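Long-range contacts in polyhedrin (Antheraea mylitta cypovirus 4, PDB 5A9C), which builds the crystalline matrix of viral polyhedra, the insect-virus occlusion bodies that probably shelter embedded virus particles outside the host: residues A[43-48]-A[78-83]; A[50-55]-A[179-184]. One frame throughout, in Å; residues are numbered along the deposited sequence.

Interaction 1. Residues A[43-48]-A[78-83]; sequences FAQYPS and YPMGVI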
loop_
_atom_site.group_PDB
_atom_site.type_symbol
_atom_site.label_atom_id
_atom_site.label_comp_id
_atom_site.label_asym_id
_atom_site.label_seq_id
_atom_site.Cartn_x
_atom_site.Cartn_y
_atom_site.Cartn_z
ATOM N N PHE A 43 -4.724 16.190 -10.726
ATOM C CA PHE A 43 -6.008 16.856 -10.919
ATOM C C PHE A 43 -6.709 16.266 -12.131
ATOM O O PHE A 43 -6.239 16.433 -13.252
ATOM C CB PHE A 43 -5.810 18.352 -11.181
ATOM C CG PHE A 43 -5.245 19.117 -10.023
ATOM C CD1 PHE A 43 -6.069 19.568 -9.006
ATOM C CD2 PHE A 43 -3.893 19.426 -9.971
ATOM C CE1 PHE A 43 -5.555 20.293 -7.949
ATOM C CE2 PHE A 43 -3.373 20.149 -8.918
ATOM C CZ PHE A 43 -4.207 20.588 -7.906
ATOM N N ALA A 44 -7.832 15.590 -11.913
ATOM C CA ALA A 44 -8.613 15.035 -13.017
ATOM C C ALA A 44 -9.666 16.034 -13.492
ATOM O O ALA A 44 -10.428 16.568 -12.687
ATOM C CB ALA A 44 -9.271 13.722 -12.605
ATOM N N GLN A 45 -9.697 16.286 -14.798
ATOM C CA GLN A 45 -10.660 17.213 -15.387
ATOM C C GLN A 45 -11.769 16.464 -16.121
ATOM O O GLN A 45 -11.497 15.604 -16.956
ATOM C CB GLN A 45 -9.962 18.160 -16.365
ATOM C CG GLN A 45 -10.919 19.025 -17.170
ATOM C CD GLN A 45 -10.259 19.680 -18.367
ATOM O OE1 GLN A 45 -9.234 19.210 -18.860
ATOM N NE2 GLN A 45 -10.845 20.773 -18.840
ATOM N N TYR A 46 -13.017 16.805 -15.817
ATOM C CA TYR A 46 -14.161 16.147 -16.440
ATOM C C TYR A 46 -14.918 17.106 -17.350
ATOM O O TYR A 46 -14.874 18.320 -17.151
ATOM C CB TYR A 46 -15.093 15.565 -15.371
ATOM C CG TYR A 46 -14.395 14.600 -14.442
ATOM C CD1 TYR A 46 -14.244 13.264 -14.785
ATOM C CD2 TYR A 46 -13.873 15.029 -13.232
ATOM C CE1 TYR A 46 -13.600 12.381 -13.945
ATOM C CE2 TYR A 46 -13.227 14.154 -12.385
ATOM C CZ TYR A 46 -13.091 12.831 -12.746
ATOM O OH TYR A 46 -12.446 11.955 -11.904
ATOM N N PRO A 47 -15.608 16.556 -18.360
ATOM C CA PRO A 47 -16.403 17.335 -19.318
ATOM C C PRO A 47 -17.420 18.231 -18.617
ATOM O O PRO A 47 -17.784 19.283 -19.140
ATOM C CB PRO A 47 -17.129 16.252 -20.122
ATOM C CG PRO A 47 -16.235 15.064 -20.038
ATOM C CD PRO A 47 -15.624 15.116 -18.668
ATOM N N SER A 48 -17.869 17.804 -17.442
ATOM C CA SER A 48 -18.845 18.557 -16.665
ATOM C C SER A 48 -18.295 19.910 -16.224
ATOM O O SER A 48 -19.053 20.818 -15.886
ATOM C CB SER A 48 -19.264 17.754 -15.435
ATOM O OG SER A 48 -18.138 17.471 -14.618
ATOM N N TYR A 78 -15.679 9.527 -17.442
ATOM C CA TYR A 78 -14.229 9.439 -17.429
ATOM C C TYR A 78 -13.617 10.814 -17.704
ATOM O O TYR A 78 -14.189 11.615 -18.440
ATOM C CB TYR A 78 -13.749 8.418 -18.466
ATOM C CG TYR A 78 -12.282 8.079 -18.345
ATOM C CD1 TYR A 78 -11.849 7.069 -17.493
ATOM C CD2 TYR A 78 -11.327 8.778 -19.071
ATOM C CE1 TYR A 78 -10.504 6.763 -17.373
ATOM C CE2 TYR A 78 -9.984 8.482 -18.955
ATOM C CZ TYR A 78 -9.579 7.471 -18.107
ATOM O OH TYR A 78 -8.241 7.175 -17.996
ATOM N N PRO A 79 -12.448 11.094 -17.105
ATOM C CA PRO A 79 -11.779 12.393 -17.265
ATOM C C PRO A 79 -11.201 12.640 -18.662
ATOM O O PRO A 79 -10.780 11.706 -19.345
ATOM C CB PRO A 79 -10.646 12.331 -16.231
ATOM C CG PRO A 79 -10.398 10.876 -16.028
ATOM C CD PRO A 79 -11.741 10.223 -16.150
ATOM N N MET A 80 -11.196 13.904 -19.074
ATOM C CA MET A 80 -10.581 14.324 -20.331
ATOM C C MET A 80 -9.064 14.219 -20.251
ATOM O O MET A 80 -8.380 14.048 -21.263
ATOM C CB MET A 80 -10.955 15.776 -20.635
ATOM C CG MET A 80 -12.445 16.022 -20.804
ATOM S SD MET A 80 -12.886 17.743 -20.492
ATOM C CE MET A 80 -11.742 18.595 -21.576
ATOM N N GLY A 81 -8.540 14.334 -19.038
ATOM C CA GLY A 81 -7.108 14.363 -18.833
ATOM C C GLY A 81 -6.794 14.696 -17.394
ATOM O O GLY A 81 -7.705 14.906 -16.590
ATOM N N VAL A 82 -5.506 14.739 -17.069
ATOM C CA VAL A 82 -5.066 15.104 -15.728
ATOM C C VAL A 82 -3.961 16.145 -15.760
ATOM O O VAL A 82 -3.163 16.198 -16.695
ATOM C CB VAL A 82 -4.555 13.880 -14.924
ATOM C CG1 VAL A 82 -5.705 12.940 -14.591
ATOM C CG2 VAL A 82 -3.449 13.150 -15.686
ATOM N N ILE A 83 -3.931 16.984 -14.734
ATOM C CA ILE A 83 -2.790 17.848 -14.495
ATOM C C ILE A 83 -2.035 17.227 -13.337
ATOM O O ILE A 83 -2.583 17.076 -12.243
ATOM C CB ILE A 83 -3.206 19.286 -14.120
ATOM C CG1 ILE A 83 -3.980 19.951 -15.264
ATOM C CG2 ILE A 83 -1.981 20.118 -13.756
ATOM C CD1 ILE A 83 -5.425 19.511 -15.375
#
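The carbonyl carbon of Tyr78 sits at the edge of the Tyr46 ring, Tyr78 C lying 3.9 Å from Tyr46 CD1, while Tyr78 CB points away from the first segment and its hydroxyl is hydrogen-bonded to Asn144 O. Pro79 follows, lying beside the Tyr46 side chain and pointing the same way, with its CD 3.6 Å from Tyr46 CE1; the far end of that tyrosine is tied to Leu71 O. Met80 gives its N-H to Gln45 O, 2.7 Å from N to O. Its side chain slides past Pro47 in the opposite direction, CG by Pro47 CD and SD by Pro47 N, and the bend at chi3 (52°) brings CE to 3.6 Å from NE2 of the extended Gln45. Gly81 O accepts a hydrogen bond from Gln45 N at 3.0 Å. Regular antiparallel pairing is clear from Val82 onward. Phe43 O receives both Ile83 N, at 2.8 Å, and a CA-H contact from Val82 CA, at 3.0 Å. Val82 CG1 packs on Ala44 CB across a non-hydrogen-bonded pair. Phe43 and Ile83 form a hydrogen-bonded pair on the opposite face, with Phe43 CB 4.0 Å from Ile83 CB. Strands 38-45 and 81-87 are thus neighbours inside an antiparallel sheet, flanked by strand 51-58 beside the former and strand 133-139 beside the latter.

Interaction 2. Residues A[50-55]-A[179-184]; sequences RYKAFD and VIEFNT
Ala53 CB meets the rim of the Phe182 ring in its plane, 3.5 Å from CE1, and Tyr191 of helix 185-195 packs edge-to-face with the same ring. The Arg50 guanidinium has Asn183 CA over one face, offset toward the rim, and its plane stands 73° from the Asn183 amide. Its NH2 is modelled only 2.4 Å from Asn183 OD1, so the hydrogen bond there is doubtful in detail. The Phe54 ring takes Val179 CG2 obliquely, 3.9 Å from CD2; the two side chains run side by side. With its CG1 anti to the backbone N (chi1 -175°), Val179 also touches Lys52, CG1 to CD 3.7 Å. Beyond this, Lys52 NZ is held by the carbonyls of Leu72 and Glu70, and a water 2.8 Å from NZ links it to Glu181 OE2, so the opposite charges are bridged without direct contact. The backbones pair as regular antiparallel strands: Ala53 N bonds to Ile180 O at 2.7 Å and Phe182 N to Tyr51 O at 2.9 Å, each with its return bond. Strand 176-182 is the outermost strand of the sheet within this chain, next to strand 51-58, whose other neighbour is strand 38-45. Helix 185-195 covers the face carrying Tyr51, Ile180 and Phe182, while Val179, on the other face, packs on Arg69 of the second subunit.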
loop_
_atom_site.group_PDB
_atom_site.type_symbol
_atom_site.label_atom_id
_atom_site.label_comp_id
_atom_site.label_asym_id
_atom_site.label_seq_id
_atom_site.Cartn_x
_atom_site.Cartn_y
_atom_site.Cartn_z
ATOM N N ARG A 50 -16.251 19.890 -13.711
ATOM C CA ARG A 50 -15.820 19.514 -12.371
ATOM C C ARG A 50 -14.431 18.886 -12.422
ATOM O O ARG A 50 -13.983 18.436 -13.474
ATOM C CB ARG A 50 -16.807 18.523 -11.751
ATOM C CG ARG A 50 -18.244 19.010 -11.731
ATOM C CD ARG A 50 -19.145 18.032 -10.995
ATOM N NE ARG A 50 -19.967 18.717 -10.004
ATOM C CZ ARG A 50 -19.640 18.844 -8.722
ATOM N NH1 ARG A 50 -18.507 18.324 -8.268
ATOM N NH2 ARG A 50 -20.449 19.490 -7.893
ATOM N N TYR A 51 -13.760 18.871 -11.274
ATOM C CA TYR A 51 -12.442 18.262 -11.140
ATOM C C TYR A 51 -12.416 17.347 -9.925
ATOM O O TYR A 51 -13.178 17.536 -8.976
ATOM C CB TYR A 51 -11.362 19.333 -10.954
ATOM C CG TYR A 51 -10.967 20.090 -12.205
ATOM C CD1 TYR A 51 -11.808 21.050 -12.758
ATOM C CD2 TYR A 51 -9.739 19.862 -12.819
ATOM C CE1 TYR A 51 -11.443 21.750 -13.896
ATOM C CE2 TYR A 51 -9.363 20.563 -13.956
ATOM C CZ TYR A 51 -10.220 21.502 -14.491
ATOM O OH TYR A 51 -9.852 22.197 -15.622
ATOM N N LYS A 52 -11.534 16.356 -9.956
ATOM C CA LYS A 52 -11.251 15.560 -8.770
ATOM C C LYS A 52 -9.746 15.491 -8.563
ATOM O O LYS A 52 -8.995 15.215 -9.497
ATOM C CB LYS A 52 -11.844 14.155 -8.876
ATOM C CG LYS A 52 -11.667 13.338 -7.603
ATOM C CD LYS A 52 -12.698 12.226 -7.478
ATOM C CE LYS A 52 -12.502 11.141 -8.522
ATOM N NZ LYS A 52 -13.525 10.059 -8.381
ATOM N N ALA A 53 -9.310 15.753 -7.338
ATOM C CA ALA A 53 -7.887 15.800 -7.042
ATOM C C ALA A 53 -7.450 14.633 -6.167
ATOM O O ALA A 53 -8.098 14.312 -5.172
ATOM C CB ALA A 53 -7.528 17.127 -6.378
ATOM N N PHE A 54 -6.357 13.992 -6.565
ATOM C CA PHE A 54 -5.695 12.998 -5.733
ATOM C C PHE A 54 -4.419 13.620 -5.182
ATOM O O PHE A 54 -3.425 13.765 -5.895
ATOM C CB PHE A 54 -5.397 11.732 -6.537
ATOM C CG PHE A 54 -6.622 11.106 -7.140
ATOM C CD1 PHE A 54 -7.111 11.545 -8.359
ATOM C CD2 PHE A 54 -7.305 10.102 -6.473
ATOM C CE1 PHE A 54 -8.247 10.984 -8.910
ATOM C CE2 PHE A 54 -8.441 9.537 -7.020
ATOM C CZ PHE A 54 -8.912 9.978 -8.238
ATOM N N ASP A 55 -4.469 13.992 -3.908
ATOM C CA ASP A 55 -3.441 14.810 -3.275
ATOM C C ASP A 55 -2.578 13.978 -2.330
ATOM O O ASP A 55 -3.060 13.492 -1.307
ATOM C CB ASP A 55 -4.123 15.936 -2.500
ATOM C CG ASP A 55 -3.154 16.991 -2.011
ATOM O OD1 ASP A 55 -1.934 16.738 -2.000
ATOM O OD2 ASP A 55 -3.633 18.077 -1.628
ATOM N N VAL A 179 -8.563 12.578 -1.394
ATOM C CA VAL A 179 -9.315 12.756 -2.624
ATOM C C VAL A 179 -10.276 13.915 -2.425
ATOM O O VAL A 179 -11.077 13.916 -1.491
ATOM C CB VAL A 179 -10.091 11.487 -3.009
ATOM C CG1 VAL A 179 -10.757 11.667 -4.361
ATOM C CG2 VAL A 179 -9.158 10.287 -3.029
ATOM N N ILE A 180 -10.177 14.910 -3.298
ATOM C CA ILE A 180 -10.964 16.124 -3.158
ATOM C C ILE A 180 -11.764 16.403 -4.420
ATOM O O ILE A 180 -11.227 16.373 -5.528
ATOM C CB ILE A 180 -10.061 17.326 -2.847
ATOM C CG1 ILE A 180 -9.151 16.994 -1.663
ATOM C CG2 ILE A 180 -10.897 18.572 -2.567
ATOM C CD1 ILE A 180 -8.151 18.060 -1.351
ATOM N N GLU A 181 -13.054 16.665 -4.240
ATOM C CA GLU A 181 -13.939 16.989 -5.351
ATOM C C GLU A 181 -14.152 18.495 -5.441
ATOM O O GLU A 181 -14.419 19.153 -4.438
ATOM C CB GLU A 181 -15.284 16.276 -5.186
ATOM C CG GLU A 181 -15.187 14.756 -5.223
ATOM C CD GLU A 181 -16.524 14.080 -4.986
ATOM O OE1 GLU A 181 -17.398 14.696 -4.342
ATOM O OE2 GLU A 181 -16.701 12.931 -5.445
ATOM N N PHE A 182 -14.021 19.035 -6.649
ATOM C CA PHE A 182 -14.235 20.455 -6.888
ATOM C C PHE A 182 -15.383 20.657 -7.868
ATOM O O PHE A 182 -15.504 19.924 -8.851
ATOM C CB PHE A 182 -12.967 21.102 -7.450
ATOM C CG PHE A 182 -11.769 20.974 -6.553
ATOM C CD1 PHE A 182 -10.917 19.887 -6.661
ATOM C CD2 PHE A 182 -11.488 21.948 -5.609
ATOM C CE1 PHE A 182 -9.811 19.771 -5.841
ATOM C CE2 PHE A 182 -10.385 21.836 -4.785
ATOM C CZ PHE A 182 -9.544 20.747 -4.903
ATOM N N ASN A 183 -16.219 21.656 -7.602
ATOM C CA ASN A 183 -17.344 21.962 -8.483
ATOM C C ASN A 183 -16.908 22.672 -9.761
ATOM O O ASN A 183 -17.455 22.426 -10.833
ATOM C CB ASN A 183 -18.391 22.806 -7.749
ATOM C CG ASN A 183 -18.996 22.083 -6.560
ATOM O OD1 ASN A 183 -19.087 20.855 -6.547
ATOM N ND2 ASN A 183 -19.411 22.843 -5.553
ATOM N N THR A 184 -15.918 23.552 -9.641
ATOM C CA THR A 184 -15.481 24.379 -10.762
ATOM C C THR A 184 -13.968 24.530 -10.750
ATOM O O THR A 184 -13.326 24.244 -9.742
ATOM C CB THR A 184 -16.098 25.788 -10.688
ATOM O OG1 THR A 184 -15.572 26.481 -9.549
ATOM C CG2 THR A 184 -17.614 25.707 -10.572
HETATM O O HOH W 1 -16.042 10.530 -7.317
#

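Interactions 1 and 2 are successive seams of one six-stranded antiparallel sheet, their centres about 9 Å apart. Strands 38-45 and 51-58, consecutive in the chain, form the hairpin between them: Ala44 N lies 2.7 Å from Lys52 O, a probable hydrogen bond, and Gln45 and Tyr46 pack on Tyr51 and Lys52. Interaction 1 adds strand 81-87 to one side of this hairpin, interaction 2 adds strand 176-182 to the other. Along the chain the segments alternate, 43-48, 50-55, 78-83, 179-184, so in this base-domain-deleted form of polyhedrin the sheet gathers distant parts of the sequence into one layer, with its 176-182 margin bordering a second subunit.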